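Local coordinates for protein nucleoside kinase (Methanococcus jannaschii, PDB 2C4E) that phosphorylates a wide range of nucleosides, most actively inosine, guanosine and cytidine, to nucleoside monophosphates, with ATP as the best phosphate donor, at residues Phe182-Lys187 / Gly252-Tyr257. Sequence-based numbering, arbitrary orientation.
Sequences FLFMNK and GFLSAY
Phe182 and Phe184 of strand 182-186 pack their rings against Phe253, Leu254 and Tyr257 of helix 245-258. This is strand-to-helix core packing in the ribokinase fold, where helices cover the central sheet. The strand and helix segments run nearly antiparallel, at 160°, with their axes 11.8 Å apart. Large aromatic side chains span that distance.

Two T-shaped (edge-to-face) pairs carry the contact, and in both the strand residue supplies the edge. Phe182 drives its tip into the face of Tyr257, with the ring planes at 74°. Its CZ sits over the centre of the Tyr257 ring, 3.5 Å above the plane. Phe184 meets Phe253 almost perpendicularly, at 88°, with centroids 5.2 Å apart. Here the approach is off-centre: Phe184 CE2 lies above the Phe253 face but is displaced toward the rim. Phe253 and Tyr257 are four residues apart, one helical turn. Both have CG anti to the backbone N, and both present a ring face to the strand. Phe182 and Phe184, two apart, use the same side of the strand.

Apolar contacts tie the two pairs together. Leu254 CD2 reaches the edge of the Phe184 ring and lies 4.4 Å from Phe182 CD1. Phe182 CD2 also approaches Phe253 CE2, at 4.2 Å.

The cluster is largely buried, with Tyr257 partly exposed, and its Phe184 side lies near the active site. Phe184 is close to Arg250, the proposed transition-state stabiliser, one turn before Leu254. At the end of the strand, Asn186, which binds ATP, is hydrogen-bonded through OD1 to OG1 of Thr214, another ATP-site residue. Cys266 of helix 263-277 touches both Phe253 and Tyr257. In the Phe184-Phe253 pair the shortest approach is 3.6 Å, from Phe184 CZ to Phe253 CD2.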
loop_
_atom_site.group_PDB
_atom_site.type_symbol
_atom_site.label_atom_id
_atom_site.label_comp_id
_atom_site.label_asym_id
_atom_site.label_seq_id
_atom_site.Cartn_x
_atom_site.Cartn_y
_atom_site.Cartn_z
ATOM N N PHE A 182 21.630 26.181 9.269
ATOM C CA PHE A 182 20.287 26.249 9.844
ATOM C C PHE A 182 19.868 24.842 10.189
ATOM O O PHE A 182 19.773 23.994 9.302
ATOM C CB PHE A 182 19.226 26.772 8.869
ATOM C CG PHE A 182 19.565 28.067 8.178
ATOM C CD1 PHE A 182 20.159 28.047 6.922
ATOM C CD2 PHE A 182 19.245 29.282 8.737
ATOM C CE1 PHE A 182 20.448 29.230 6.258
ATOM C CE2 PHE A 182 19.522 30.487 8.063
ATOM C CZ PHE A 182 20.125 30.449 6.837
ATOM N N LEU A 183 19.629 24.589 11.471
ATOM C CA LEU A 183 19.193 23.296 11.959
ATOM C C LEU A 183 17.751 23.410 12.429
ATOM O O LEU A 183 17.440 24.188 13.340
ATOM C CB LEU A 183 20.096 22.847 13.098
ATOM C CG LEU A 183 19.757 21.534 13.803
ATOM C CD1 LEU A 183 19.867 20.390 12.782
ATOM C CD2 LEU A 183 20.716 21.355 14.953
ATOM N N PHE A 184 16.882 22.656 11.781
ATOM C CA PHE A 184 15.476 22.587 12.130
ATOM C C PHE A 184 15.182 21.252 12.813
ATOM O O PHE A 184 15.603 20.204 12.335
ATOM C CB PHE A 184 14.604 22.655 10.873
ATOM C CG PHE A 184 14.655 23.962 10.120
ATOM C CD1 PHE A 184 15.595 24.163 9.096
ATOM C CD2 PHE A 184 13.724 24.957 10.354
ATOM C CE1 PHE A 184 15.619 25.353 8.371
ATOM C CE2 PHE A 184 13.752 26.134 9.637
ATOM C CZ PHE A 184 14.690 26.333 8.646
ATOM N N MET A 185 14.437 21.288 13.906
ATOM C CA MET A 185 13.928 20.077 14.526
ATOM C C MET A 185 12.602 20.374 15.188
ATOM O O MET A 185 12.403 21.438 15.747
ATOM C CB MET A 185 14.904 19.531 15.574
ATOM C CG MET A 185 16.109 18.793 15.000
ATOM S SD MET A 185 17.070 18.000 16.340
ATOM C CE MET A 185 18.057 19.353 16.827
ATOM N N ASN A 186 11.693 19.420 15.130
ATOM C CA ASN A 186 10.511 19.473 15.962
ATOM C C ASN A 186 10.918 19.221 17.413
ATOM O O ASN A 186 11.976 18.658 17.665
ATOM C CB ASN A 186 9.490 18.443 15.497
ATOM C CG ASN A 186 8.848 18.844 14.195
ATOM O OD1 ASN A 186 8.386 19.975 14.052
ATOM N ND2 ASN A 186 8.832 17.934 13.227
ATOM N N LYS A 187 10.077 19.636 18.353
ATOM C CA LYS A 187 10.447 19.603 19.773
ATOM C C LYS A 187 10.810 18.215 20.297
ATOM O O LYS A 187 11.754 18.082 21.067
ATOM C CB LYS A 187 9.351 20.213 20.646
ATOM C CG LYS A 187 9.741 20.326 22.129
ATOM C CD LYS A 187 8.774 21.215 22.904
ATOM C CE LYS A 187 9.409 21.780 24.169
ATOM N NZ LYS A 187 8.617 22.910 24.725
ATOM N N GLY A 252 8.881 28.192 3.684
ATOM C CA GLY A 252 8.652 29.604 3.924
ATOM C C GLY A 252 9.855 30.283 4.546
ATOM O O GLY A 252 10.252 31.373 4.118
ATOM N N PHE A 253 10.439 29.628 5.553
ATOM C CA PHE A 253 11.573 30.179 6.288
ATOM C C PHE A 253 12.757 30.423 5.350
ATOM O O PHE A 253 13.350 31.478 5.335
ATOM C CB PHE A 253 11.975 29.212 7.396
ATOM C CG PHE A 253 12.960 29.774 8.372
ATOM C CD1 PHE A 253 12.541 30.149 9.635
ATOM C CD2 PHE A 253 14.305 29.897 8.049
ATOM C CE1 PHE A 253 13.429 30.677 10.539
ATOM C CE2 PHE A 253 15.200 30.426 8.969
ATOM C CZ PHE A 253 14.743 30.802 10.224
ATOM N N LEU A 254 13.103 29.400 4.582
ATOM C CA LEU A 254 14.250 29.465 3.678
ATOM C C LEU A 254 13.995 30.409 2.496
ATOM O O LEU A 254 14.905 31.093 2.039
ATOM C CB LEU A 254 14.571 28.065 3.168
ATOM C CG LEU A 254 15.004 27.088 4.260
ATOM C CD1 LEU A 254 15.146 25.700 3.668
ATOM C CD2 LEU A 254 16.320 27.535 4.881
ATOM N N SER A 255 12.759 30.468 2.021
ATOM C CA SER A 255 12.408 31.396 0.946
ATOM C C SER A 255 12.580 32.843 1.404
ATOM O O SER A 255 13.140 33.684 0.694
ATOM C CB SER A 255 10.974 31.166 0.455
ATOM O OG SER A 255 10.840 29.898 -0.178
ATOM N N ALA A 256 12.077 33.126 2.602
ATOM C CA ALA A 256 12.225 34.438 3.214
ATOM C C ALA A 256 13.686 34.765 3.417
ATOM O O ALA A 256 14.116 35.899 3.202
ATOM C CB ALA A 256 11.494 34.490 4.521
ATOM N N TYR A 257 14.477 33.770 3.804
ATOM C CA TYR A 257 15.885 34.028 4.006
ATOM C C TYR A 257 16.567 34.456 2.710
ATOM O O TYR A 257 17.301 35.471 2.689
ATOM C CB TYR A 257 16.594 32.831 4.644
ATOM C CG TYR A 257 17.987 33.198 5.034
ATOM C CD1 TYR A 257 18.239 33.780 6.261
ATOM C CD2 TYR A 257 19.048 33.026 4.154
ATOM C CE1 TYR A 257 19.527 34.156 6.627
ATOM C CE2 TYR A 257 20.328 33.384 4.510
ATOM C CZ TYR A 257 20.559 33.955 5.745
ATOM O OH TYR A 257 21.841 34.327 6.107
#